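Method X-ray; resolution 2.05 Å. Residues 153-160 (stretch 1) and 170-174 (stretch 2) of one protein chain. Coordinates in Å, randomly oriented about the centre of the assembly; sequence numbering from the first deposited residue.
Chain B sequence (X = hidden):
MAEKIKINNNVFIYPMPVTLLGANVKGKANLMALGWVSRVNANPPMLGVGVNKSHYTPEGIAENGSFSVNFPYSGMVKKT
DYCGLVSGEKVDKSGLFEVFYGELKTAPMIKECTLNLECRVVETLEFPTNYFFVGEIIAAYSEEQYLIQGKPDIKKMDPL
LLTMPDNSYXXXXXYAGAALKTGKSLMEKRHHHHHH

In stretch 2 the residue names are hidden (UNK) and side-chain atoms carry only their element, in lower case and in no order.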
ATOM      1  N   ASP B 153     -17.242  -0.612   3.854  1.00 21.20           N
ATOM      2  CA  ASP B 153     -17.047   0.210   5.033  1.00 20.24           C
ATOM      3  C   ASP B 153     -15.952  -0.433   5.872  1.00 18.84           C
ATOM      4  O   ASP B 153     -16.089  -1.569   6.299  1.00 18.12           O
ATOM      5  CB  ASP B 153     -18.337   0.303   5.857  1.00 20.97           C
ATOM      6  CG  ASP B 153     -18.118   1.000   7.185  1.00 22.40           C
ATOM      7  OD1 ASP B 153     -17.968   2.241   7.192  1.00 25.55           O
ATOM      8  OD2 ASP B 153     -18.047   0.309   8.217  1.00 22.46           O
ATOM      9  N   ILE B 154     -14.871   0.295   6.123  1.00 18.44           N
ATOM     10  CA  ILE B 154     -13.717  -0.312   6.799  1.00 17.96           C
ATOM     11  C   ILE B 154     -13.985  -0.868   8.213  1.00 17.87           C
ATOM     12  O   ILE B 154     -13.383  -1.876   8.610  1.00 17.73           O
ATOM     13  CB  ILE B 154     -12.454   0.579   6.741  1.00 18.12           C
ATOM     14  CG1 ILE B 154     -11.194  -0.296   6.879  1.00 17.67           C
ATOM     15  CG2 ILE B 154     -12.520   1.719   7.790  1.00 17.48           C
ATOM     16  CD1 ILE B 154      -9.858   0.461   6.692  1.00 17.52           C
ATOM     17  N   LYS B 155     -14.888  -0.230   8.962  1.00 17.97           N
ATOM     18  CA  LYS B 155     -15.188  -0.673  10.332  1.00 18.68           C
ATOM     19  C   LYS B 155     -15.988  -1.983  10.342  1.00 18.96           C
ATOM     20  O   LYS B 155     -15.781  -2.837  11.211  1.00 19.30           O
ATOM     21  CB  LYS B 155     -15.908   0.423  11.136  1.00 18.70           C
ATOM     22  CG  LYS B 155     -15.111   1.702  11.357  1.00 19.51           C
ATOM     23  CD  LYS B 155     -14.252   1.634  12.617  1.00 24.03           C
ATOM     24  CE  LYS B 155     -12.777   1.501  12.317  1.00 23.39           C
ATOM     25  NZ  LYS B 155     -11.982   1.579  13.586  1.00 27.69           N
ATOM     26  N   LYS B 156     -16.887  -2.140   9.369  1.00 19.01           N
ATOM     27  CA  LYS B 156     -17.582  -3.396   9.157  1.00 19.47           C
ATOM     28  C   LYS B 156     -16.594  -4.499   8.766  1.00 19.07           C
ATOM     29  O   LYS B 156     -16.675  -5.620   9.265  1.00 19.40           O
ATOM     30  CB  LYS B 156     -18.659  -3.238   8.086  1.00 19.65           C
ATOM     31  CG  LYS B 156     -20.004  -2.715   8.607  1.00 22.11           C
ATOM     32  CD  LYS B 156     -20.889  -2.251   7.439  1.00 23.85           C
ATOM     33  CE  LYS B 156     -22.358  -2.099   7.852  1.00 27.60           C
ATOM     34  NZ  LYS B 156     -23.283  -1.983   6.655  1.00 28.01           N
ATOM     35  N   MET B 157     -15.657  -4.161   7.880  1.00 18.44           N
ATOM     36  CA  MET B 157     -14.643  -5.103   7.390  1.00 17.67           C
ATOM     37  C   MET B 157     -13.706  -5.595   8.484  1.00 17.41           C
ATOM     38  O   MET B 157     -13.315  -6.765   8.482  1.00 16.94           O
ATOM     39  CB  MET B 157     -13.827  -4.464   6.266  1.00 17.18           C
ATOM     40  CG  MET B 157     -14.661  -4.152   5.030  1.00 17.54           C
ATOM     41  SD  MET B 157     -13.761  -3.339   3.713  1.00 17.17           S
ATOM     42  CE  MET B 157     -12.380  -4.454   3.475  1.00 17.11           C
ATOM     43  N   ASP B 158     -13.362  -4.695   9.406  1.00 17.29           N
ATOM     44  CA  ASP B 158     -12.380  -4.951  10.471  1.00 17.59           C
ATOM     45  C   ASP B 158     -11.099  -5.637   9.941  1.00 17.52           C
ATOM     46  O   ASP B 158     -10.732  -6.737  10.405  1.00 17.10           O
ATOM     47  CB  ASP B 158     -13.015  -5.743  11.632  1.00 17.79           C
ATOM     48  CG  ASP B 158     -12.089  -5.881  12.840  1.00 18.82           C
ATOM     49  OD1 ASP B 158     -12.041  -6.996  13.420  1.00 19.94           O
ATOM     50  OD2 ASP B 158     -11.415  -4.895  13.212  1.00 19.83           O
ATOM     51  N   PRO B 159     -10.410  -4.987   8.970  1.00 17.40           N
ATOM     52  CA  PRO B 159      -9.225  -5.619   8.396  1.00 17.38           C
ATOM     53  C   PRO B 159      -8.004  -5.500   9.303  1.00 17.90           C
ATOM     54  O   PRO B 159      -7.984  -4.678  10.242  1.00 17.51           O
ATOM     55  CB  PRO B 159      -8.988  -4.804   7.124  1.00 17.07           C
ATOM     56  CG  PRO B 159      -9.412  -3.442   7.490  1.00 17.29           C
ATOM     57  CD  PRO B 159     -10.651  -3.663   8.363  1.00 17.24           C
ATOM     58  N   LEU B 160      -6.996  -6.312   9.003  1.00 17.81           N
ATOM     59  CA  LEU B 160      -5.710  -6.247   9.701  1.00 17.81           C
ATOM     60  C   LEU B 160      -4.709  -5.329   8.995  1.00 17.37           C
ATOM     61  O   LEU B 160      -4.846  -5.040   7.810  1.00 17.61           O
ATOM     62  CB  LEU B 160      -5.128  -7.653   9.854  1.00 17.79           C
ATOM     63  CG  LEU B 160      -5.921  -8.559  10.790  1.00 18.37           C
ATOM     64  CD1 LEU B 160      -5.584 -10.027  10.510  1.00 16.01           C
ATOM     65  CD2 LEU B 160      -5.663  -8.148  12.257  1.00 17.33           C
ATOM     66  N   UNK B 170      -2.058  -5.121  13.605  1.00 18.78           N
ATOM     67  CA  UNK B 170      -2.832  -4.045  14.219  1.00 18.96           C
ATOM     68  C   UNK B 170      -4.222  -4.050  13.588  1.00 18.90           C
ATOM     69  O   UNK B 170      -4.423  -4.578  12.485  1.00 19.01           O
ATOM     70  c   UNK B 170       2.294  -2.300  16.287  1.00 20.33           C
ATOM     71  c   UNK B 170       1.350  -2.526  15.280  1.00 20.13           C
ATOM     72  n   UNK B 170       1.525  -2.934  13.984  1.00 20.74           N
ATOM     73  c   UNK B 170      -0.487  -1.936  16.749  1.00 19.28           C
ATOM     74  c   UNK B 170      -0.038  -2.355  15.489  1.00 20.45           C
ATOM     75  c   UNK B 170       0.300  -3.015  13.371  1.00 20.44           C
ATOM     76  c   UNK B 170       1.832  -1.896  17.510  1.00 19.58           C
ATOM     77  c   UNK B 170      -0.694  -2.671  14.257  1.00 19.56           C
ATOM     78  c   UNK B 170       0.457  -1.712  17.754  1.00 20.05           C
ATOM     79  c   UNK B 170      -2.168  -2.664  13.997  1.00 18.90           C
ATOM     80  N   UNK B 171      -5.186  -3.473  14.296  1.00 18.99           N
ATOM     81  CA  UNK B 171      -6.470  -3.136  13.679  1.00 18.68           C
ATOM     82  C   UNK B 171      -6.551  -1.637  13.424  1.00 18.21           C
ATOM     83  O   UNK B 171      -5.669  -0.879  13.850  1.00 18.31           O
ATOM     84  c   UNK B 171      -7.676  -3.627  14.513  1.00 18.86           C
ATOM     85  c   UNK B 171      -7.789  -5.145  14.441  1.00 19.41           C
ATOM     86  o   UNK B 171      -7.531  -3.205  15.873  1.00 19.07           O
ATOM     87  N   UNK B 172      -7.598  -1.221  12.714  1.00 18.11           N
ATOM     88  CA  UNK B 172      -7.822   0.182  12.365  1.00 17.89           C
ATOM     89  C   UNK B 172      -8.332   0.905  13.607  1.00 17.82           C
ATOM     90  O   UNK B 172      -9.170   0.365  14.337  1.00 17.35           O
ATOM     91  c   UNK B 172      -9.166   1.800  10.920  1.00 18.07           C
ATOM     92  c   UNK B 172      -8.862   0.322  11.222  1.00 18.84           C
ATOM     93  c   UNK B 172      -8.395  -0.432   9.947  1.00 17.98           C
ATOM     94  N   UNK B 173      -7.808   2.109  13.842  1.00 17.55           N
ATOM     95  CA  UNK B 173      -8.157   2.902  15.022  1.00 17.89           C
ATOM     96  C   UNK B 173      -9.318   3.846  14.793  1.00 17.41           C
ATOM     97  O   UNK B 173     -10.251   3.532  14.053  1.00 17.94           O
ATOM     98  N   UNK B 174      -9.245   5.012  15.421  1.00 17.21           N
ATOM     99  CA  UNK B 174     -10.302   6.005  15.343  1.00 16.51           C
ATOM    100  C   UNK B 174     -10.278   6.828  14.051  1.00 16.42           C
ATOM    101  O   UNK B 174      -9.216   7.038  13.452  1.00 15.72           O
ATOM    102  c   UNK B 174     -10.201   6.952  16.523  1.00 17.17           C
ATOM    103  o   UNK B 174      -9.889   6.786  18.849  1.00 19.46           O
ATOM    104  c   UNK B 174     -10.417   6.258  17.863  1.00 17.85           C
ATOM    105  o   UNK B 174     -11.115   5.212  17.934  1.00 19.92           O
TER
HETATM  106  O   HOH W   1      -9.637  -3.322  11.834  1.00 19.40           O

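Position 170 carries ten side-chain atoms: one carbon leading to fused five- and six-membered rings that hold eight carbons and one nitrogen. An indole is the one standard side chain of this make-up. Its CA-to-CB bond points away from stretch 1, and its nearest side-chain atom, CB, is 6.2 Å from L160 C, so the ring system plays no part in the contact; the backbone does, its O lying 3.5 Å from L160 CA, with an angle of 135° at the hydrogen, a CA-H...O contact. The residue is W170.

Position 171 has three side-chain atoms, a carbon bearing one oxygen and one carbon. CB thus branches into a hydroxyl and a methyl, whereas a branch of two carbons would not fit the oxygen that the atom lines record. The methyl carbon lies 3.8 Å from D158 OD2 and 4.3 Å from L160 CD2. This is T171, with chi1 at 51° (p); the methyl is its CG2.

Position 172 also has three side-chain atoms, but all are carbon, two of them methyls attached to CB. CB points toward stretch 1, and one methyl lies 3.7 Å from I154 CD1 and 4.0 Å from P159 CG, while the other is 3.9 Å from K155 CE. The residue is V172, chi1 176° (t), its CG2 meeting I154 and P159 and its CG1 facing K155.

Position 173 has backbone atoms alone. An ideal CB here would point away and find nothing of stretch 1 within 5.5 Å; the contribution is the carbonyl, whose O accepts a hydrogen bond from K155 NZ at 2.7 Å. The residue is G173.

Position 174 has two carbons, the second carrying two oxygens: a carboxylate attached directly to CB. Its CB points away, its nearest carboxylate oxygen stays 5.7 Å from K155 NZ, and no area is covered. The residue is D174, and that oxygen is its OD1.

The contact, 353 Å² summed over both sides, centres on V172, which has the largest covered area of stretch 2. Its apolar side chain packs against I154 and P159, while K155, whose CB points sideways, brings its ammonium to two carbonyls: besides G173 O, NZ donates to V172 O at 3.2 Å. A water completes the junction, donating to D158 OD2 and P159 O, both at 2.7 Å, and accepting from V172 N at 3.1 Å. It thus joins the strand backbone to the turn after the helix without a direct bond between them.

Stretch 2, residues 170-174: WTVGD
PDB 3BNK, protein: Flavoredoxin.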